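Local coordinates for hydrolase, isochorismatase family (PDB 4L07) that hydrolyses the amide bond of maleamate, releasing ammonia and maleate, as an amidase of the isochorismatase family, at the interface of chains A and B and the interface of chains A and C. Coordinates in Å, arbitrary orientation; residue numbers count along the deposited sequence, not the author numbering. Chains: chain A/B/C, Hydrolase, isochorismatase family.

Contact 1: the interface of chains A and B. Residues chain A 79-81, 117, 123; chain B 126, 129-130, 133.
A:Leu80 and A:Met79 close over B:Leu130, which stands on helix 127-133 of the partner chain, and make the aliphatic part of this contact. The CD1 methyl of B:Leu130 does most of the touching: it lies 3.8 Å from the CD2 methyl of A:Leu80 and 3.8 Å from CB of A:Met79. Both side chains of chain A cross it obliquely. The thioether sulfur SD of A:Met79 lies alongside the leucine, 3.9 Å from B:Leu130 CD1 and about as near its CB. CG of A:Leu80 lies anti to the carbonyl carbon (chi1 -62°), and from there its CD2 branch also reaches B:Ser129, one residue before the leucine, 3.9 Å from that serine's CB.

Mixed contacts flank this core. The hydroxyl OG of B:Ser129 sits in the plane of the A:Phe123 ring, at its edge and 3.3 Å from CE2, where the rim hydrogens would offer it a slightly positive border. B:Thr126 meets the aliphatic stem of A:Lys117 at about a right angle, its CB 3.5 Å from A:Lys117 CG. The lysine chain bends at its second torsion (chi2 -72°), which carries CE past the threonine methyl CG2, 4.0 Å away.

Backbone meets backbone at the end of the helix, where B:Gly133, lacking a side chain, lets its CA come close to the carbonyl O of A:Met79.

The patch thus seats helix 127-133, with the residue just before it, against the end of 3-10 helix 74-79 and loop residues of its neighbour. Its twin, with the chains exchanged, repeats the grip across the two-fold axis and probably helps hold this pair of subunits together.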
ATOM      1  N   MET A  79       2.264 -17.516  -8.913  1.00 23.24           N
ATOM      2  CA  MET A  79       1.960 -16.875  -7.633  1.00 22.47           C
ATOM      3  C   MET A  79       0.873 -15.803  -7.717  1.00 22.27           C
ATOM      4  O   MET A  79       0.277 -15.452  -6.699  1.00 22.00           O
ATOM      5  CB  MET A  79       3.221 -16.242  -7.041  1.00 23.08           C
ATOM      6  CG  MET A  79       4.396 -17.190  -6.900  1.00 23.35           C
ATOM      7  SD  MET A  79       5.677 -16.416  -5.895  1.00 24.64           S
ATOM      8  CE  MET A  79       6.891 -17.727  -5.840  1.00 24.50           C
ATOM      9  N   LEU A  80       0.639 -15.263  -8.909  1.00 20.67           N
ATOM     10  CA  LEU A  80      -0.244 -14.100  -9.053  1.00 20.63           C
ATOM     11  C   LEU A  80      -1.548 -14.454  -9.775  1.00 20.51           C
ATOM     12  O   LEU A  80      -1.535 -14.765 -10.972  1.00 20.18           O
ATOM     13  CB  LEU A  80       0.477 -12.958  -9.772  1.00 21.05           C
ATOM     14  CG  LEU A  80       1.721 -12.355  -9.117  1.00 21.36           C
ATOM     15  CD1 LEU A  80       2.531 -11.559 -10.129  1.00 21.58           C
ATOM     16  CD2 LEU A  80       1.349 -11.501  -7.906  1.00 21.43           C
ATOM     17  N   PRO A  81      -2.681 -14.404  -9.052  1.00 20.35           N
ATOM     18  CA  PRO A  81      -3.939 -14.842  -9.655  1.00 20.36           C
ATOM     19  C   PRO A  81      -4.428 -13.980 -10.822  1.00 20.31           C
ATOM     20  O   PRO A  81      -5.248 -14.451 -11.598  1.00 20.76           O
ATOM     21  CB  PRO A  81      -4.935 -14.812  -8.488  1.00 20.48           C
ATOM     22  CG  PRO A  81      -4.344 -13.859  -7.509  1.00 20.55           C
ATOM     23  CD  PRO A  81      -2.854 -14.025  -7.635  1.00 20.49           C
ATOM     24  N   LYS A 117       3.452  -5.435 -11.458  1.00 19.82           N
ATOM     25  CA  LYS A 117       2.961  -6.794 -11.678  1.00 19.27           C
ATOM     26  C   LYS A 117       1.457  -6.874 -11.938  1.00 18.59           C
ATOM     27  O   LYS A 117       0.955  -7.935 -12.315  1.00 18.47           O
ATOM     28  CB  LYS A 117       3.315  -7.692 -10.477  1.00 19.35           C
ATOM     29  CG  LYS A 117       4.754  -7.580 -10.007  1.00 19.63           C
ATOM     30  CD  LYS A 117       5.754  -8.215 -10.954  1.00 20.57           C
ATOM     31  CE  LYS A 117       7.168  -7.799 -10.556  1.00 20.76           C
ATOM     32  NZ  LYS A 117       8.192  -8.447 -11.413  1.00 21.14           N
ATOM     33  N   PHE A 123       0.080   0.226  -7.803  1.00 17.48           N
ATOM     34  CA  PHE A 123      -0.052  -0.960  -6.968  1.00 17.87           C
ATOM     35  C   PHE A 123       1.227  -1.786  -6.883  1.00 18.17           C
ATOM     36  O   PHE A 123       1.716  -2.301  -7.888  1.00 18.34           O
ATOM     37  CB  PHE A 123      -1.235  -1.852  -7.382  1.00 18.55           C
ATOM     38  CG  PHE A 123      -1.501  -2.948  -6.390  1.00 18.97           C
ATOM     39  CD1 PHE A 123      -2.480  -2.791  -5.413  1.00 19.38           C
ATOM     40  CD2 PHE A 123      -0.713  -4.100  -6.375  1.00 19.75           C
ATOM     41  CE1 PHE A 123      -2.694  -3.781  -4.467  1.00 19.48           C
ATOM     42  CE2 PHE A 123      -0.918  -5.090  -5.426  1.00 19.59           C
ATOM     43  CZ  PHE A 123      -1.918  -4.932  -4.476  1.00 19.70           C
TER
ATOM     44  N   THR B 126       5.767  -5.860  -4.846  1.00 18.15           N
ATOM     45  CA  THR B 126       4.798  -6.917  -5.070  1.00 18.18           C
ATOM     46  C   THR B 126       4.788  -8.025  -4.009  1.00 17.97           C
ATOM     47  O   THR B 126       4.056  -9.001  -4.155  1.00 18.13           O
ATOM     48  CB  THR B 126       4.980  -7.533  -6.481  1.00 17.91           C
ATOM     49  OG1 THR B 126       3.935  -8.478  -6.721  1.00 18.34           O
ATOM     50  CG2 THR B 126       6.350  -8.218  -6.622  1.00 18.66           C
ATOM     51  N   SER B 129       1.489  -9.476  -2.401  1.00 17.02           N
ATOM     52  CA  SER B 129       0.714 -10.181  -3.415  1.00 16.96           C
ATOM     53  C   SER B 129       1.232 -11.585  -3.702  1.00 17.16           C
ATOM     54  O   SER B 129       0.438 -12.513  -3.867  1.00 16.78           O
ATOM     55  CB  SER B 129       0.640  -9.353  -4.703  1.00 16.39           C
ATOM     56  OG  SER B 129      -0.058  -8.138  -4.459  1.00 16.54           O
ATOM     57  N   LEU B 130       2.558 -11.740  -3.766  1.00 17.09           N
ATOM     58  CA  LEU B 130       3.153 -13.069  -3.958  1.00 17.62           C
ATOM     59  C   LEU B 130       2.817 -14.013  -2.816  1.00 17.55           C
ATOM     60  O   LEU B 130       2.497 -15.171  -3.043  1.00 17.77           O
ATOM     61  CB  LEU B 130       4.677 -12.994  -4.118  1.00 18.30           C
ATOM     62  CG  LEU B 130       5.336 -12.395  -5.360  1.00 19.49           C
ATOM     63  CD1 LEU B 130       4.662 -12.779  -6.670  1.00 18.61           C
ATOM     64  CD2 LEU B 130       5.423 -10.900  -5.267  1.00 21.55           C
ATOM     65  N   GLY B 133      -0.942 -14.737  -2.737  1.00 18.56           N
ATOM     66  CA  GLY B 133      -1.236 -15.529  -3.924  1.00 19.75           C
ATOM     67  C   GLY B 133      -0.820 -16.982  -3.812  1.00 20.39           C
ATOM     68  O   GLY B 133      -1.352 -17.835  -4.526  1.00 20.43           O
TER

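Contact 2: the interface of chains A and C. Residues chain A 173-175, 178; chain C 3, 7, 184.
C:Gln3 sets its terminal amide against the methyl of A:Ala175, with both CD and NE2 of the amide 3.5 Å from the alanine CB. The glutamine chain leaves with CG anti to the backbone N (chi1 -177°) and stays extended, so helix 3-9 can reach across to the partner with this arm. Its amide oxygen OE1 lies 3.9 Å from CG of A:Pro178, whose side chain comes from the opposite direction. An alanine in place of C:Gln3 would probably leave the A:Ala175 methyl without its amide cover and open a gap beside the proline ring.

One helical turn on, C:Tyr7 slides past A:Pro178, its phenol OH 3.5 Å from the proline CG, while ring atom CE2 lies 3.9 Å from A:Arg174 CB. CE2 of C:Tyr184 lies 4.0 Å from the same proline CG.

A water links the C:Tyr7 phenol to chain A: it is 2.9 Å from C:Tyr7 OH and also meets OD1 of A:Asp173 and NH1 of A:Arg174, lying in plane at the guanidinium edge. Behind it, A:Arg174 N donates to the anti side of the same OD1 (2.6 Å), which helps hold that oxygen in place for the water. On chain C, the hydroxyl OH of C:Tyr184 sits 3.4 Å above the centre of the C:Tyr7 ring and backs one face.

The site docks the N-terminal helix of one subunit onto the loop and helix start of another, and probably helps join subunits in the tetrameric assembly.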
ATOM      1  N   ASP A 173      -6.633   1.384 -26.817  1.00 21.81           N
ATOM      2  CA  ASP A 173      -7.314   0.188 -26.332  1.00 21.51           C
ATOM      3  C   ASP A 173      -7.575  -0.812 -27.463  1.00 21.63           C
ATOM      4  O   ASP A 173      -7.354  -0.501 -28.651  1.00 21.72           O
ATOM      5  CB  ASP A 173      -8.620   0.573 -25.623  1.00 21.18           C
ATOM      6  CG  ASP A 173      -9.000  -0.406 -24.520  1.00 21.64           C
ATOM      7  OD1 ASP A 173      -8.643  -1.600 -24.623  1.00 21.38           O
ATOM      8  OD2 ASP A 173      -9.661   0.022 -23.547  1.00 21.85           O
ATOM      9  N   ARG A 174      -8.037  -2.002 -27.084  1.00 21.47           N
ATOM     10  CA  ARG A 174      -8.299  -3.111 -28.005  1.00 22.08           C
ATOM     11  C   ARG A 174      -9.611  -2.972 -28.749  1.00 22.94           C
ATOM     12  O   ARG A 174      -9.803  -3.598 -29.788  1.00 22.73           O
ATOM     13  CB  ARG A 174      -8.310  -4.439 -27.248  1.00 22.15           C
ATOM     14  CG  ARG A 174      -6.953  -4.795 -26.699  1.00 21.84           C
ATOM     15  CD  ARG A 174      -6.930  -6.083 -25.907  1.00 21.32           C
ATOM     16  NE  ARG A 174      -5.585  -6.258 -25.375  1.00 20.55           N
ATOM     17  CZ  ARG A 174      -5.180  -5.808 -24.193  1.00 20.99           C
ATOM     18  NH1 ARG A 174      -6.030  -5.173 -23.387  1.00 20.53           N
ATOM     19  NH2 ARG A 174      -3.919  -5.996 -23.816  1.00 20.18           N
ATOM     20  N   ALA A 175     -10.514  -2.168 -28.195  1.00 23.64           N
ATOM     21  CA  ALA A 175     -11.851  -1.972 -28.756  1.00 24.02           C
ATOM     22  C   ALA A 175     -12.415  -0.649 -28.278  1.00 24.21           C
ATOM     23  O   ALA A 175     -12.050  -0.162 -27.203  1.00 23.74           O
ATOM     24  CB  ALA A 175     -12.773  -3.118 -28.358  1.00 24.13           C
ATOM     25  N   PRO A 178     -14.998  -0.595 -24.500  1.00 20.97           N
ATOM     26  CA  PRO A 178     -14.328  -0.457 -23.203  1.00 20.48           C
ATOM     27  C   PRO A 178     -13.564   0.867 -23.069  1.00 20.30           C
ATOM     28  O   PRO A 178     -13.499   1.436 -21.972  1.00 19.93           O
ATOM     29  CB  PRO A 178     -13.359  -1.644 -23.188  1.00 20.66           C
ATOM     30  CG  PRO A 178     -13.997  -2.659 -24.074  1.00 21.03           C
ATOM     31  CD  PRO A 178     -14.639  -1.859 -25.169  1.00 21.18           C
TER
ATOM     32  N   GLN C   3     -13.920  -8.323 -31.853  1.00 26.60           N
ATOM     33  CA  GLN C   3     -13.539  -8.029 -30.471  1.00 26.31           C
ATOM     34  C   GLN C   3     -13.372  -9.314 -29.662  1.00 25.94           C
ATOM     35  O   GLN C   3     -12.389  -9.466 -28.932  1.00 25.62           O
ATOM     36  CB  GLN C   3     -14.545  -7.087 -29.797  1.00 26.03           C
ATOM     37  CG  GLN C   3     -14.139  -6.708 -28.371  1.00 25.62           C
ATOM     38  CD  GLN C   3     -15.045  -5.679 -27.716  1.00 25.90           C
ATOM     39  OE1 GLN C   3     -15.097  -5.586 -26.484  1.00 26.09           O
ATOM     40  NE2 GLN C   3     -15.744  -4.890 -28.522  1.00 24.11           N
ATOM     41  N   TYR C   7      -9.842 -10.428 -27.794  1.00 21.17           N
ATOM     42  CA  TYR C   7      -9.709 -10.711 -26.359  1.00 21.28           C
ATOM     43  C   TYR C   7      -9.304 -12.164 -26.101  1.00 21.97           C
ATOM     44  O   TYR C   7      -8.502 -12.436 -25.201  1.00 21.62           O
ATOM     45  CB  TYR C   7     -10.989 -10.337 -25.597  1.00 20.87           C
ATOM     46  CG  TYR C   7     -11.067  -8.873 -25.206  1.00 21.17           C
ATOM     47  CD1 TYR C   7     -10.946  -8.482 -23.867  1.00 20.98           C
ATOM     48  CD2 TYR C   7     -11.248  -7.877 -26.170  1.00 20.90           C
ATOM     49  CE1 TYR C   7     -11.016  -7.143 -23.503  1.00 21.53           C
ATOM     50  CE2 TYR C   7     -11.314  -6.538 -25.816  1.00 20.89           C
ATOM     51  CZ  TYR C   7     -11.202  -6.178 -24.478  1.00 20.51           C
ATOM     52  OH  TYR C   7     -11.271  -4.855 -24.120  1.00 21.37           O
ATOM     53  N   TYR C 184     -18.214  -6.576 -17.997  1.00 19.39           N
ATOM     54  CA  TYR C 184     -17.433  -7.073 -19.124  1.00 19.62           C
ATOM     55  C   TYR C 184     -15.932  -7.073 -18.819  1.00 19.41           C
ATOM     56  O   TYR C 184     -15.264  -8.099 -19.005  1.00 18.64           O
ATOM     57  CB  TYR C 184     -17.718  -6.282 -20.408  1.00 20.13           C
ATOM     58  CG  TYR C 184     -16.851  -6.727 -21.570  1.00 20.86           C
ATOM     59  CD1 TYR C 184     -17.175  -7.864 -22.302  1.00 21.41           C
ATOM     60  CD2 TYR C 184     -15.703  -6.015 -21.928  1.00 20.91           C
ATOM     61  CE1 TYR C 184     -16.381  -8.284 -23.357  1.00 22.18           C
ATOM     62  CE2 TYR C 184     -14.904  -6.427 -22.986  1.00 22.11           C
ATOM     63  CZ  TYR C 184     -15.253  -7.561 -23.698  1.00 22.08           C
ATOM     64  OH  TYR C 184     -14.473  -7.987 -24.751  1.00 22.75           O
TER
HETATM   65  O   HOH W   1      -8.676  -3.995 -23.303  1.00 20.73           O

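Contact 1 and contact 2 lie about 24 Å apart, measured between the centres of their C-alpha atoms, and share no residue. On chain A they use separate parts: contact 1 draws on the end of 3-10 helix 74-79 and on loops, contact 2 on loop 173-175 and the start of helix 176-189. Chain A can therefore hold chains B and C at once. Each interface is two-fold symmetric, so every subunit also offers the complementary elements, helix 127-133 for contact 1 and helix 3-9, with helix 176-189, for contact 2. Two such two-fold interfaces could together build the four-subunit deposited assembly.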